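Local coordinates for DyP-type peroxidase (Thermobifida cellulosilytica, PDB 4GS1), which probably uses hydrogen peroxide and a bound haem to oxidise dyes and related substrates, as a peroxidase of the dye-decolorizing family, at residues B[289-292]-B[296-299]; B[260-263]-B[269-272]. All blocks are in the same frame, centred on the assembly; numbering follows the deposited sequence.

Contact 1 of 2, residues B[289-292]-B[296-299]; sequences ARDA and LVIP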
loop_
_atom_site.group_PDB
_atom_site.type_symbol
_atom_site.label_atom_id
_atom_site.label_comp_id
_atom_site.label_asym_id
_atom_site.label_seq_id
_atom_site.Cartn_x
_atom_site.Cartn_y
_atom_site.Cartn_z
ATOM N N ALA B 289 9.548 24.394 -31.363
ATOM C CA ALA B 289 9.500 25.714 -30.740
ATOM C C ALA B 289 10.879 26.156 -30.259
ATOM O O ALA B 289 11.581 25.402 -29.574
ATOM C CB ALA B 289 8.508 25.725 -29.586
ATOM N N ARG B 290 11.263 27.375 -30.623
ATOM C CA ARG B 290 12.549 27.932 -30.206
ATOM C C ARG B 290 12.395 29.291 -29.539
ATOM O O ARG B 290 11.416 30.006 -29.783
ATOM C CB ARG B 290 13.481 28.076 -31.409
ATOM C CG ARG B 290 13.915 26.764 -32.007
ATOM C CD ARG B 290 14.815 26.978 -33.212
ATOM N NE ARG B 290 15.094 25.702 -33.859
ATOM C CZ ARG B 290 16.128 24.925 -33.546
ATOM N NH1 ARG B 290 16.983 25.312 -32.606
ATOM N NH2 ARG B 290 16.306 23.766 -34.169
ATOM N N ASP B 291 13.367 29.632 -28.694
ATOM C CA ASP B 291 13.475 30.973 -28.134
ATOM C C ASP B 291 13.979 31.923 -29.210
ATOM O O ASP B 291 14.376 31.494 -30.299
ATOM C CB ASP B 291 14.475 30.997 -26.971
ATOM C CG ASP B 291 14.108 30.047 -25.860
ATOM O OD1 ASP B 291 12.935 30.048 -25.434
ATOM O OD2 ASP B 291 15.004 29.301 -25.408
ATOM N N ALA B 292 13.984 33.216 -28.894
ATOM C CA ALA B 292 14.470 34.234 -29.822
ATOM C C ALA B 292 15.926 33.991 -30.206
ATOM O O ALA B 292 16.329 34.272 -31.339
ATOM C CB ALA B 292 14.304 35.620 -29.219
ATOM N N LEU B 296 16.128 25.512 -28.337
ATOM C CA LEU B 296 14.864 24.775 -28.285
ATOM C C LEU B 296 14.177 25.021 -26.947
ATOM O O LEU B 296 14.826 24.999 -25.896
ATOM C CB LEU B 296 15.095 23.272 -28.473
ATOM C CG LEU B 296 15.533 22.824 -29.865
ATOM C CD1 LEU B 296 15.979 21.373 -29.840
ATOM C CD2 LEU B 296 14.396 23.016 -30.854
ATOM N N VAL B 297 12.866 25.250 -26.989
ATOM C CA VAL B 297 12.070 25.455 -25.776
ATOM C C VAL B 297 12.002 24.176 -24.935
ATOM O O VAL B 297 12.153 24.208 -23.706
ATOM C CB VAL B 297 10.652 25.967 -26.127
ATOM C CG1 VAL B 297 9.740 25.958 -24.903
ATOM C CG2 VAL B 297 10.739 27.377 -26.727
ATOM N N ILE B 298 11.769 23.052 -25.602
ATOM C CA ILE B 298 11.829 21.745 -24.942
ATOM C C ILE B 298 13.218 21.177 -25.241
ATOM O O ILE B 298 13.581 21.010 -26.397
ATOM C CB ILE B 298 10.709 20.826 -25.480
ATOM C CG1 ILE B 298 9.349 21.364 -25.026
ATOM C CG2 ILE B 298 10.897 19.392 -25.000
ATOM C CD1 ILE B 298 8.163 20.687 -25.683
ATOM N N PRO B 299 14.021 20.910 -24.197
ATOM C CA PRO B 299 15.425 20.521 -24.406
ATOM C C PRO B 299 15.619 19.276 -25.266
ATOM O O PRO B 299 14.707 18.447 -25.380
ATOM C CB PRO B 299 15.911 20.232 -22.982
ATOM C CG PRO B 299 15.090 21.152 -22.130
ATOM C CD PRO B 299 13.718 21.140 -22.772
HETATM O O HOH W 1 10.936 22.834 -28.465
HETATM O O HOH W 2 14.953 27.310 -23.890
#
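The guanidinium of Arg290 lies flat against the side chain of Leu296, where the chain doubles back on itself through a short irregular hairpin-like loop. A single antiparallel-type bridge joins the two residues, their CA atoms 4.4 Å apart, within the long excursion between helices 259-266 and 303-307 of this ferredoxin-like peroxidase. Both side chains start by heading off from the opposing backbone and meet further out. Leu296 CD2 sits over the centre of the guanidinium, 3.7 Å from Arg290 CZ, so one face of the charged group rests on a methyl. The Arg290 chain is extended from CG to NE, with CG beside the backbone N (chi1 -67°), which carries the guanidinium far enough to cover the leucine; NH1 is also tied to the carbonyl of Gly294 in the turn.

Val297 turns to a different set of neighbours. Its CG2, anti to the carbonyl carbon, faces the methyl of Ala289, with CG2 and Ala289 CB 4.0 Å apart. The Asp291 side chain crosses that of Val297 at an angle, with OD1 3.7 Å from Val297 CG2. Beyond this surface patch Val297 also rests on Leu276.

The backbones are joined by a nearly straight bond from Val297 N to Ala289 O (2.9 Å, 178° at the hydrogen), which approaches tilted 33° from the carbonyl plane. The same oxygen accepts a hydrogen bond from a water, which in turn accepts one from Ile298 N, so direct and bridged bonds grip it together. On the Asp291 side a second water donates to both Asp291 OD2 and Leu296 O, its oxygen lying 3.1 Å from Leu296 O.

Contact 2 of 2, residues B[260-263]-B[269-272]; sequences PDRE and HLDT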
loop_
_atom_site.group_PDB
_atom_site.type_symbol
_atom_site.label_atom_id
_atom_site.label_comp_id
_atom_site.label_asym_id
_atom_site.label_seq_id
_atom_site.Cartn_x
_atom_site.Cartn_y
_atom_site.Cartn_z
ATOM N N PRO B 260 11.713 24.800 -12.253
ATOM C CA PRO B 260 11.961 24.909 -13.697
ATOM C C PRO B 260 12.888 23.819 -14.259
ATOM O O PRO B 260 12.675 23.363 -15.385
ATOM C CB PRO B 260 12.615 26.288 -13.827
ATOM C CG PRO B 260 12.053 27.070 -12.691
ATOM C CD PRO B 260 11.942 26.088 -11.560
ATOM N N ASP B 261 13.896 23.398 -13.497
ATOM C CA ASP B 261 14.762 22.328 -13.978
ATOM C C ASP B 261 14.032 20.980 -14.037
ATOM O O ASP B 261 14.243 20.200 -14.968
ATOM C CB ASP B 261 16.042 22.230 -13.132
ATOM C CG ASP B 261 17.032 23.341 -13.442
ATOM O OD1 ASP B 261 16.989 23.895 -14.563
ATOM O OD2 ASP B 261 17.861 23.649 -12.562
ATOM N N ARG B 262 13.168 20.718 -13.062
ATOM C CA ARG B 262 12.357 19.495 -13.092
ATOM C C ARG B 262 11.470 19.480 -14.323
ATOM O O ARG B 262 11.283 18.434 -14.954
ATOM C CB ARG B 262 11.469 19.387 -11.847
ATOM C CG ARG B 262 12.240 19.226 -10.554
ATOM C CD ARG B 262 11.293 19.128 -9.373
ATOM N NE ARG B 262 11.980 19.450 -8.126
ATOM C CZ ARG B 262 11.405 19.468 -6.930
ATOM N NH1 ARG B 262 10.126 19.164 -6.803
ATOM N NH2 ARG B 262 12.125 19.781 -5.862
ATOM N N GLU B 263 10.914 20.641 -14.646
ATOM C CA GLU B 263 10.047 20.761 -15.817
ATOM C C GLU B 263 10.822 20.510 -17.098
ATOM O O GLU B 263 10.296 19.897 -18.024
ATOM C CB GLU B 263 9.358 22.135 -15.843
ATOM C CG GLU B 263 8.357 22.296 -14.683
ATOM C CD GLU B 263 7.720 23.668 -14.594
ATOM O OE1 GLU B 263 8.374 24.667 -14.968
ATOM O OE2 GLU B 263 6.558 23.747 -14.118
ATOM N N HIS B 269 5.141 21.537 -18.010
ATOM C CA HIS B 269 4.939 22.240 -16.741
ATOM C C HIS B 269 4.413 21.315 -15.651
ATOM O O HIS B 269 3.572 20.453 -15.911
ATOM C CB HIS B 269 3.926 23.372 -16.936
ATOM C CG HIS B 269 4.426 24.485 -17.797
ATOM N ND1 HIS B 269 5.170 25.531 -17.299
ATOM C CD2 HIS B 269 4.290 24.718 -19.127
ATOM C CE1 HIS B 269 5.470 26.364 -18.283
ATOM N NE2 HIS B 269 4.945 25.895 -19.400
ATOM N N LEU B 270 4.881 21.512 -14.418
ATOM C CA LEU B 270 4.448 20.679 -13.300
ATOM C C LEU B 270 3.033 21.029 -12.843
ATOM O O LEU B 270 2.228 20.134 -12.568
ATOM C CB LEU B 270 5.432 20.785 -12.126
ATOM C CG LEU B 270 6.537 19.728 -12.016
ATOM C CD1 LEU B 270 7.541 20.101 -10.927
ATOM C CD2 LEU B 270 5.946 18.344 -11.738
ATOM N N ASP B 271 2.722 22.320 -12.769
ATOM C CA ASP B 271 1.404 22.733 -12.284
ATOM C C ASP B 271 0.245 22.386 -13.225
ATOM O O ASP B 271 -0.739 21.766 -12.810
ATOM C CB ASP B 271 1.385 24.224 -11.884
ATOM C CG ASP B 271 1.824 25.166 -13.006
ATOM O OD1 ASP B 271 2.366 24.721 -14.041
ATOM O OD2 ASP B 271 1.633 26.390 -12.838
ATOM N N THR B 272 0.371 22.765 -14.489
ATOM C CA THR B 272 -0.722 22.598 -15.444
ATOM C C THR B 272 -0.594 21.341 -16.287
ATOM O O THR B 272 -1.565 20.897 -16.899
ATOM C CB THR B 272 -0.766 23.761 -16.428
ATOM O OG1 THR B 272 0.459 23.791 -17.173
ATOM C CG2 THR B 272 -0.941 25.093 -15.698
HETATM O O HOH W 3 4.941 24.360 -11.916
HETATM O O HOH W 4 5.234 26.003 -14.724
#
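His269 meets Glu263 of helix 259-266 through its backbone CA and CB, CA lying 3.4 Å from Glu263 OE2, in a helix-to-loop contact. Its imidazole stands 84° from the carboxylate plane, and a water lies in the ring plane beside ND1, within bonding distance of Glu263 OE2 and Asp271 OD1, though it cannot serve every acceptor at once.

At Leu270 the backbone makes the direct bond: Leu270 N points at Glu263 OE2 over 2.8 Å, nearly straight at 171°, meeting the oxygen on its anti side, somewhat out of the carboxylate plane. Glu263 is extended beyond CG (chi2 176°), which takes the carboxylate across to the loop. The leucine side chain turns back to the helix, its CD1 4.1 Å from Arg262 CB.

Asp271 brings a second carboxylate, with OD1 4.3 Å from Glu263 OE2, and a further water donates to Glu263 OE2 and accepts only weakly from Asp271 N. The carbonyls of Leu270 and Asp271 are both bonded to Arg200.

A glutamine in place of Glu263 would probably leave Leu270 N a weaker, uncharged acceptor. Leu270 N and the water by Asp271 N are likely to stabilise the negative charge on OE2, partly offsetting the Asp271 carboxylate.

In the fold
Contacts 1 and 2 follow one another along the chain: contact 2 closes between helix 259-266 and the loop it runs into, and contact 1 opens later in the same excursion, before helix 303-307. Their centres are 15 Å apart, and their nearest atoms, about 6 Å apart, do not touch. Leu276 relates them indirectly, since both His269 of contact 2 and Val297 of contact 1 pack on it. In contact 2 the Leu270 side chain comes within about 7 Å of the haem. Both are surface contacts of the same C-terminal family region, contact 1 lying farther from the middle of the chain, its centre 33 Å away against 25 Å for contact 2.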